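Local coordinates for protein lactaldehyde dehydrogenase (PDB 2IMP) that oxidises L-lactaldehyde irreversibly to L-lactate with NAD+, and also acts on glycolaldehyde and L-glyceraldehyde, serving L-fucose and L-rhamnose breakdown, at residues F154-F157 against L158-R161; K176-E179 against F180-N183; D299-V302 against N303-E307. One frame throughout, in Å; residues are numbered along the deposited sequence.

Contact 1: F154-F157 against L158-R161; sequences FPFF and LIAR. With LAC (lactic acid), chain E.
The ring of Phe157 tucks its CE2 corner against the guanidinium face of Arg161, lying 3.4 Å above that plane and over its centre. The two planes stand 59° apart, so a corner of the ring, not its flat face, meets the cation, and NH2 comes to the ring's edge. Further back, Arg161 CB lies over one face of the same ring, near its rim. Arg161 reaches this place because its chain bends at chi3 (-129°), which turns the guanidinium from the helix toward bound lactate. There NH1 of Arg161 donates an almost straight bond of 2.8 Å to O of the lactate, which arrives at the guanidinium edge. Phe154 approaches from the other end of the ligand, with its CD1 3.4 Å from the lactate methyl CB.

Backbone bonds fix the spacing: Leu158 N to Phe154 O at 3.0 Å and Arg161 N to Phe157 O at 2.9 Å. Arg161 NH2 also forms salt bridges with Glu443 and Asp461, while Tyr111 and Phe107 of helix 98-116 pack round Phe157. An alanine at Arg161 is likely to leave the lactate carboxylate, Glu443 and Asp461 without their cationic partner, and Phe157 CE2 without its flat cover. Chemically, this is a pocket holding the reaction product: a guanidinium backed by an aromatic ring and paired with two carboxylates meets that of lactate, while Phe154 gives the methyl an apolar neighbour.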
loop_
_atom_site.group_PDB
_atom_site.type_symbol
_atom_site.label_atom_id
_atom_site.label_comp_id
_atom_site.label_asym_id
_atom_site.label_seq_id
_atom_site.Cartn_x
_atom_site.Cartn_y
_atom_site.Cartn_z
ATOM N N PHE A 154 -21.348 -24.792 -2.084
ATOM C CA PHE A 154 -19.892 -24.675 -2.091
ATOM C C PHE A 154 -19.321 -24.950 -0.683
ATOM O O PHE A 154 -18.448 -24.231 -0.194
ATOM C CB PHE A 154 -19.450 -23.282 -2.555
ATOM C CG PHE A 154 -19.694 -23.020 -4.012
ATOM C CD1 PHE A 154 -20.920 -22.536 -4.451
ATOM C CD2 PHE A 154 -18.711 -23.310 -4.954
ATOM C CE1 PHE A 154 -21.158 -22.318 -5.808
ATOM C CE2 PHE A 154 -18.940 -23.096 -6.311
ATOM C CZ PHE A 154 -20.171 -22.610 -6.737
ATOM N N PRO A 155 -19.826 -26.010 -0.030
ATOM C CA PRO A 155 -19.416 -26.411 1.317
ATOM C C PRO A 155 -17.909 -26.661 1.496
ATOM O O PRO A 155 -17.331 -26.262 2.506
ATOM C CB PRO A 155 -20.240 -27.670 1.564
ATOM C CG PRO A 155 -20.286 -28.283 0.197
ATOM C CD PRO A 155 -20.623 -27.081 -0.664
ATOM N N PHE A 156 -17.297 -27.335 0.526
ATOM C CA PHE A 156 -15.877 -27.636 0.607
ATOM C C PHE A 156 -15.007 -26.374 0.471
ATOM O O PHE A 156 -14.156 -26.092 1.322
ATOM C CB PHE A 156 -15.496 -28.650 -0.474
ATOM C CG PHE A 156 -14.163 -29.307 -0.255
ATOM C CD1 PHE A 156 -13.939 -30.094 0.874
ATOM C CD2 PHE A 156 -13.122 -29.126 -1.165
ATOM C CE1 PHE A 156 -12.699 -30.712 1.083
ATOM C CE2 PHE A 156 -11.878 -29.740 -0.966
ATOM C CZ PHE A 156 -11.663 -30.525 0.164
ATOM N N PHE A 157 -15.240 -25.624 -0.601
ATOM C CA PHE A 157 -14.507 -24.392 -0.816
ATOM C C PHE A 157 -14.592 -23.443 0.396
ATOM O O PHE A 157 -13.583 -22.896 0.841
ATOM C CB PHE A 157 -15.036 -23.669 -2.058
ATOM C CG PHE A 157 -14.557 -22.250 -2.178
ATOM C CD1 PHE A 157 -13.196 -21.964 -2.244
ATOM C CD2 PHE A 157 -15.466 -21.197 -2.209
ATOM C CE1 PHE A 157 -12.745 -20.650 -2.332
ATOM C CE2 PHE A 157 -15.027 -19.878 -2.298
ATOM C CZ PHE A 157 -13.667 -19.602 -2.361
ATOM N N LEU A 158 -15.795 -23.265 0.929
ATOM C CA LEU A 158 -15.951 -22.381 2.069
ATOM C C LEU A 158 -15.119 -22.778 3.304
ATOM O O LEU A 158 -14.818 -21.929 4.144
ATOM C CB LEU A 158 -17.426 -22.219 2.424
ATOM C CG LEU A 158 -18.142 -21.341 1.387
ATOM C CD1 LEU A 158 -19.605 -21.227 1.730
ATOM C CD2 LEU A 158 -17.512 -19.958 1.356
ATOM N N ILE A 159 -14.762 -24.056 3.415
ATOM C CA ILE A 159 -13.893 -24.456 4.511
ATOM C C ILE A 159 -12.544 -23.717 4.365
ATOM O O ILE A 159 -12.044 -23.097 5.295
ATOM C CB ILE A 159 -13.571 -25.973 4.484
ATOM C CG1 ILE A 159 -14.834 -26.806 4.693
ATOM C CG2 ILE A 159 -12.558 -26.301 5.566
ATOM C CD1 ILE A 159 -14.606 -28.296 4.451
ATOM N N ALA A 160 -11.991 -23.801 3.159
ATOM C CA ALA A 160 -10.725 -23.168 2.840
ATOM C C ALA A 160 -10.805 -21.637 2.856
ATOM O O ALA A 160 -9.895 -20.962 3.338
ATOM C CB ALA A 160 -10.233 -23.644 1.471
ATOM N N ARG A 161 -11.905 -21.107 2.329
ATOM C CA ARG A 161 -12.083 -19.665 2.286
ATOM C C ARG A 161 -11.923 -19.008 3.669
ATOM O O ARG A 161 -11.536 -17.841 3.774
ATOM C CB ARG A 161 -13.451 -19.323 1.707
ATOM C CG ARG A 161 -13.612 -17.855 1.328
ATOM C CD ARG A 161 -14.986 -17.601 0.720
ATOM N NE ARG A 161 -14.887 -16.892 -0.549
ATOM C CZ ARG A 161 -15.916 -16.633 -1.349
ATOM N NH1 ARG A 161 -17.144 -17.021 -1.014
ATOM N NH2 ARG A 161 -15.715 -15.990 -2.494
HETATM C C LAC E . -19.905 -17.459 -3.201
HETATM C CA LAC E . -20.821 -18.376 -2.448
HETATM C CB LAC E . -20.255 -19.807 -2.481
HETATM O O LAC E . -19.353 -16.525 -2.620
HETATM O OHN LAC E . -20.902 -17.971 -1.071
HETATM O OXT LAC E . -19.729 -17.640 -4.514
#

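Contact 2: K176-E179 against F180-N183. With NAI (1,4-dihydronicotinamide adenine dinucleotide), chain D.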
loop_
_atom_site.group_PDB
_atom_site.type_symbol
_atom_site.label_atom_id
_atom_site.label_comp_id
_atom_site.label_asym_id
_atom_site.label_seq_id
_atom_site.Cartn_x
_atom_site.Cartn_y
_atom_site.Cartn_z
ATOM N N LYS A 176 -17.580 -25.478 11.777
ATOM C CA LYS A 176 -18.802 -26.269 11.801
ATOM C C LYS A 176 -19.452 -26.251 10.422
ATOM O O LYS A 176 -19.922 -25.213 9.963
ATOM C CB LYS A 176 -19.832 -25.755 12.807
ATOM C CG LYS A 176 -21.031 -26.719 12.918
ATOM C CD LYS A 176 -22.240 -26.114 13.613
ATOM C CE LYS A 176 -23.108 -25.322 12.654
ATOM N NZ LYS A 176 -23.737 -26.197 11.609
ATOM N N PRO A 177 -19.455 -27.395 9.731
ATOM C CA PRO A 177 -20.071 -27.406 8.407
ATOM C C PRO A 177 -21.602 -27.417 8.568
ATOM O O PRO A 177 -22.109 -27.584 9.676
ATOM C CB PRO A 177 -19.558 -28.707 7.813
ATOM C CG PRO A 177 -19.575 -29.628 9.021
ATOM C CD PRO A 177 -18.997 -28.742 10.127
ATOM N N SER A 178 -22.322 -27.205 7.474
ATOM C CA SER A 178 -23.774 -27.281 7.535
ATOM C C SER A 178 -24.196 -28.722 7.871
ATOM O O SER A 178 -23.512 -29.664 7.460
ATOM C CB SER A 178 -24.381 -26.892 6.183
ATOM O OG SER A 178 -25.708 -27.386 6.049
ATOM N N GLU A 179 -25.280 -28.894 8.619
ATOM C CA GLU A 179 -25.733 -30.240 8.948
ATOM C C GLU A 179 -26.168 -31.057 7.708
ATOM O O GLU A 179 -26.268 -32.280 7.765
ATOM C CB GLU A 179 -26.887 -30.202 9.960
ATOM C CG GLU A 179 -28.067 -29.331 9.559
ATOM C CD GLU A 179 -27.974 -27.925 10.130
ATOM O OE1 GLU A 179 -28.888 -27.541 10.891
ATOM O OE2 GLU A 179 -26.986 -27.210 9.828
ATOM N N PHE A 180 -26.413 -30.352 6.605
ATOM C CA PHE A 180 -26.826 -30.977 5.355
ATOM C C PHE A 180 -25.654 -31.453 4.482
ATOM O O PHE A 180 -25.811 -32.354 3.657
ATOM C CB PHE A 180 -27.670 -30.007 4.528
ATOM C CG PHE A 180 -28.903 -29.541 5.224
ATOM C CD1 PHE A 180 -29.902 -30.445 5.569
ATOM C CD2 PHE A 180 -29.064 -28.202 5.558
ATOM C CE1 PHE A 180 -31.042 -30.025 6.244
ATOM C CE2 PHE A 180 -30.197 -27.774 6.233
ATOM C CZ PHE A 180 -31.188 -28.687 6.575
ATOM N N THR A 181 -24.489 -30.838 4.670
ATOM C CA THR A 181 -23.307 -31.184 3.886
ATOM C C THR A 181 -21.997 -31.296 4.719
ATOM O O THR A 181 -21.017 -30.599 4.455
ATOM C CB THR A 181 -23.088 -30.145 2.751
ATOM O OG1 THR A 181 -22.914 -28.838 3.319
ATOM C CG2 THR A 181 -24.288 -30.110 1.812
ATOM N N PRO A 182 -21.978 -32.191 5.715
ATOM C CA PRO A 182 -20.801 -32.369 6.566
ATOM C C PRO A 182 -19.738 -33.364 6.047
ATOM O O PRO A 182 -18.573 -33.299 6.448
ATOM C CB PRO A 182 -21.412 -32.849 7.870
ATOM C CG PRO A 182 -22.493 -33.769 7.365
ATOM C CD PRO A 182 -23.122 -32.963 6.238
ATOM N N ASN A 183 -20.148 -34.275 5.172
ATOM C CA ASN A 183 -19.237 -35.292 4.661
ATOM C C ASN A 183 -17.941 -34.780 4.032
ATOM O O ASN A 183 -16.859 -35.283 4.345
ATOM C CB ASN A 183 -19.974 -36.213 3.696
ATOM C CG ASN A 183 -21.107 -36.941 4.373
ATOM O OD1 ASN A 183 -21.062 -37.162 5.582
ATOM N ND2 ASN A 183 -22.123 -37.320 3.608
HETATM P PA NAI D . -28.169 -21.118 6.836
HETATM O O1A NAI D . -27.929 -19.815 7.478
HETATM O O2A NAI D . -29.556 -21.692 7.146
HETATM O O5B NAI D . -27.034 -22.143 7.295
HETATM C C5B NAI D . -25.643 -21.895 7.154
HETATM C C4B NAI D . -24.865 -22.251 8.431
HETATM O O4B NAI D . -25.283 -21.449 9.538
HETATM C C3B NAI D . -25.039 -23.706 8.894
HETATM O O3B NAI D . -23.781 -24.245 9.293
HETATM C C2B NAI D . -26.054 -23.586 10.012
HETATM O O2B NAI D . -26.082 -24.648 10.930
HETATM C C1B NAI D . -25.686 -22.264 10.636
HETATM N N9A NAI D . -26.802 -21.617 11.388
HETATM C C8A NAI D . -28.165 -21.543 11.106
HETATM N N7A NAI D . -28.781 -20.845 12.108
HETATM C C5A NAI D . -27.849 -20.478 13.014
HETATM C C6A NAI D . -27.914 -19.753 14.222
HETATM N N6A NAI D . -29.076 -19.288 14.678
HETATM N N1A NAI D . -26.738 -19.529 14.954
HETATM C C2A NAI D . -25.508 -20.014 14.488
HETATM N N3A NAI D . -25.451 -20.734 13.284
HETATM C C4A NAI D . -26.601 -20.954 12.563
HETATM O O3 NAI D . -27.966 -20.857 5.266
HETATM P PN NAI D . -27.876 -21.957 4.090
HETATM O O1N NAI D . -26.885 -22.998 4.414
HETATM O O2N NAI D . -27.681 -21.199 2.807
HETATM O O5D NAI D . -29.391 -22.530 4.107
HETATM C C5D NAI D . -29.791 -23.768 4.639
HETATM C C4D NAI D . -31.292 -23.850 4.485
HETATM O O4D NAI D . -31.777 -24.959 5.237
HETATM C C3D NAI D . -32.276 -22.709 4.830
HETATM O O3D NAI D . -32.768 -22.114 3.644
HETATM C C2D NAI D . -33.366 -23.339 5.656
HETATM O O2D NAI D . -34.652 -22.864 5.327
HETATM C C1D NAI D . -33.171 -24.812 5.393
HETATM N N1N NAI D . -33.738 -25.635 6.509
HETATM C C2N NAI D . -32.916 -25.876 7.615
HETATM C C3N NAI D . -33.407 -26.654 8.698
HETATM C C7N NAI D . -32.534 -26.931 9.901
HETATM O O7N NAI D . -33.048 -27.699 10.938
HETATM N N7N NAI D . -31.286 -26.474 10.024
HETATM C C4N NAI D . -34.741 -27.176 8.623
HETATM C C5N NAI D . -35.563 -26.918 7.487
HETATM C C6N NAI D . -35.040 -26.140 6.429
HETATM O O HOH W 1 -20.975 -27.235 4.865
#
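Hydrogen bonds define the turn first: Ser178 OG accepts from Phe180 N at 3.1 Å, an ST turn, and Ser178 O accepts from Thr181 N at 3.2 Å, closing a type I beta turn. A water bridges the same turn, accepting from Ser178 N at 2.9 Å and bonding to Thr181 OG1.

Apolar packing follows. Glu179 CG sits over the middle of the Phe180 ring, 4.2 Å from its centroid and 7° off the normal, a CH-pi contact. The folded chain of Glu179 allows this, with CG between the backbone N and the carbonyl carbon (chi1 54°) and a second bend at chi2. Pro177 CG meets Pro182 CB at 3.9 Å.

Polar and charged groups face the cofactor. Lys176 NZ donates to O2B of NADH at 2.9 Å and also to O3B, while that O2B hydroxyl donates to Glu179 OE2. Two opposite charges thus grip the adenosine ribose, an arrangement consistent with preference for NAD over a 2'-phosphorylated cofactor. The Phe180 edge abuts nicotinamide C2N.

The loop joins strand 172-176 to helix 183-195; helix 209-218 packs on Lys176, and helix 83-94 and strand 34-39 on Pro182.

Contact 3: D299-V302 against N303-E307; sequences DQFV and NRLGE
With CG anti to the backbone N in both (chi1 -178°), Phe301 and Leu305, which leave the same flank of the helix one turn apart, run side by side and point the same way. The meeting atoms are Phe301 CE2 and Leu305 CD2, 3.6 Å apart, the leucine methyl approaching the ring obliquely. Their backbones are joined by Leu305 N to Phe301 O at 2.9 Å. Phe301 is also packed on Leu266 and Ile273 of helix 266-274 and on Val291 and Val293 of strand 290-294, so this flank is the buried one.

On the exposed flank Asn303 takes a different torsion, CG anti to its carbonyl carbon (chi1 -79°), and folds back along the helix. Asp299 O consequently has two donors: Asn303 N at 3.3 Å and Asn303 ND2 at 2.8 Å, the latter weak because its N-H points off target at 122°. Arg304 N bonds almost straight to Gln300 O at 3.2 Å, and Arg304 CG lies against that same oxygen at 3.7 Å; its side chain runs on extended and touches Leu266 and Glu267. Gly306 N to Val302 O at 2.9 Å continues the i to i+4 series. The whole is characteristic of an amphipathic alpha helix, here packed by its aromatic-aliphatic face on strand 290-294 and helix 266-274, away from the cofactor and substrate sites.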
loop_
_atom_site.group_PDB
_atom_site.type_symbol
_atom_site.label_atom_id
_atom_site.label_comp_id
_atom_site.label_asym_id
_atom_site.label_seq_id
_atom_site.Cartn_x
_atom_site.Cartn_y
_atom_site.Cartn_z
ATOM N N ASP A 299 -37.772 -8.570 -26.877
ATOM C CA ASP A 299 -38.255 -9.724 -27.627
ATOM C C ASP A 299 -37.165 -10.716 -28.065
ATOM O O ASP A 299 -37.285 -11.916 -27.837
ATOM C CB ASP A 299 -39.047 -9.256 -28.845
ATOM C CG ASP A 299 -40.365 -8.623 -28.465
ATOM O OD1 ASP A 299 -41.150 -9.274 -27.737
ATOM O OD2 ASP A 299 -40.617 -7.479 -28.894
ATOM N N GLN A 300 -36.117 -10.212 -28.704
ATOM C CA GLN A 300 -35.027 -11.079 -29.113
ATOM C C GLN A 300 -34.395 -11.822 -27.913
ATOM O O GLN A 300 -34.252 -13.045 -27.929
ATOM C CB GLN A 300 -33.936 -10.269 -29.812
ATOM C CG GLN A 300 -34.196 -9.947 -31.269
ATOM C CD GLN A 300 -33.077 -9.114 -31.868
ATOM O OE1 GLN A 300 -32.911 -7.943 -31.527
ATOM N NE2 GLN A 300 -32.292 -9.722 -32.752
ATOM N N PHE A 301 -34.036 -11.057 -26.883
ATOM C CA PHE A 301 -33.423 -11.622 -25.687
ATOM C C PHE A 301 -34.272 -12.703 -24.988
ATOM O O PHE A 301 -33.786 -13.800 -24.719
ATOM C CB PHE A 301 -33.099 -10.515 -24.676
ATOM C CG PHE A 301 -32.410 -11.022 -23.438
ATOM C CD1 PHE A 301 -31.056 -11.336 -23.460
ATOM C CD2 PHE A 301 -33.124 -11.235 -22.267
ATOM C CE1 PHE A 301 -30.428 -11.868 -22.337
ATOM C CE2 PHE A 301 -32.506 -11.767 -21.140
ATOM C CZ PHE A 301 -31.156 -12.080 -21.176
ATOM N N VAL A 302 -35.531 -12.382 -24.698
ATOM C CA VAL A 302 -36.412 -13.337 -24.037
ATOM C C VAL A 302 -36.554 -14.677 -24.787
ATOM O O VAL A 302 -36.624 -15.739 -24.167
ATOM C CB VAL A 302 -37.816 -12.739 -23.814
ATOM C CG1 VAL A 302 -38.709 -13.754 -23.114
ATOM C CG2 VAL A 302 -37.709 -11.469 -22.978
ATOM N N ASN A 303 -36.597 -14.614 -26.116
ATOM C CA ASN A 303 -36.696 -15.826 -26.922
ATOM C C ASN A 303 -35.435 -16.710 -26.825
ATOM O O ASN A 303 -35.526 -17.900 -26.528
ATOM C CB ASN A 303 -36.970 -15.474 -28.388
ATOM C CG ASN A 303 -38.429 -15.134 -28.641
ATOM O OD1 ASN A 303 -39.320 -15.961 -28.417
ATOM N ND2 ASN A 303 -38.685 -13.914 -29.109
ATOM N N ARG A 304 -34.272 -16.119 -27.080
ATOM C CA ARG A 304 -33.035 -16.876 -26.978
ATOM C C ARG A 304 -32.837 -17.454 -25.574
ATOM O O ARG A 304 -32.409 -18.596 -25.418
ATOM C CB ARG A 304 -31.829 -16.008 -27.350
ATOM C CG ARG A 304 -31.760 -15.660 -28.828
ATOM C CD ARG A 304 -30.398 -15.097 -29.208
ATOM N NE ARG A 304 -30.345 -14.717 -30.618
ATOM C CZ ARG A 304 -29.259 -14.257 -31.232
ATOM N NH1 ARG A 304 -28.121 -14.118 -30.562
ATOM N NH2 ARG A 304 -29.311 -13.930 -32.516
ATOM N N LEU A 305 -33.165 -16.655 -24.562
ATOM C CA LEU A 305 -33.049 -17.109 -23.185
ATOM C C LEU A 305 -34.014 -18.270 -22.890
ATOM O O LEU A 305 -33.667 -19.223 -22.189
ATOM C CB LEU A 305 -33.315 -15.947 -22.215
ATOM C CG LEU A 305 -33.183 -16.246 -20.714
ATOM C CD1 LEU A 305 -31.784 -16.762 -20.408
ATOM C CD2 LEU A 305 -33.475 -14.991 -19.907
ATOM N N GLY A 306 -35.217 -18.174 -23.450
ATOM C CA GLY A 306 -36.207 -19.221 -23.266
ATOM C C GLY A 306 -35.726 -20.519 -23.886
ATOM O O GLY A 306 -35.884 -21.595 -23.306
ATOM N N GLU A 307 -35.139 -20.425 -25.075
ATOM C CA GLU A 307 -34.620 -21.608 -25.751
ATOM C C GLU A 307 -33.449 -22.250 -24.985
ATOM O O GLU A 307 -33.331 -23.474 -24.917
ATOM C CB GLU A 307 -34.172 -21.254 -27.171
ATOM C CG GLU A 307 -35.310 -20.850 -28.095
ATOM C CD GLU A 307 -34.821 -20.349 -29.439
ATOM O OE1 GLU A 307 -34.083 -21.094 -30.121
ATOM O OE2 GLU A 307 -35.177 -19.208 -29.813
#

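How the contacts relate
Contacts 1 and 2 lie in the buried interior, their centres 11 Å apart, and touch directly where Pro155 CB meets Thr181 OG1 at 3.4 Å. Strand 172-176 links them: it follows helix 155-168 in a beta-alpha-beta unit and runs straight into the loop of contact 2. Both set aromatic and charged groups against a bound molecule, lactate in contact 1 and NADH in contact 2, but the first uses a helix start and the second a turn. Contact 3 stands apart, its centre about 35 Å from that of contact 1 and about 38 Å from that of contact 2. Partly exposed and ligand-free, it relies on regular helix bonding, with an apolar inner face and a polar outer one.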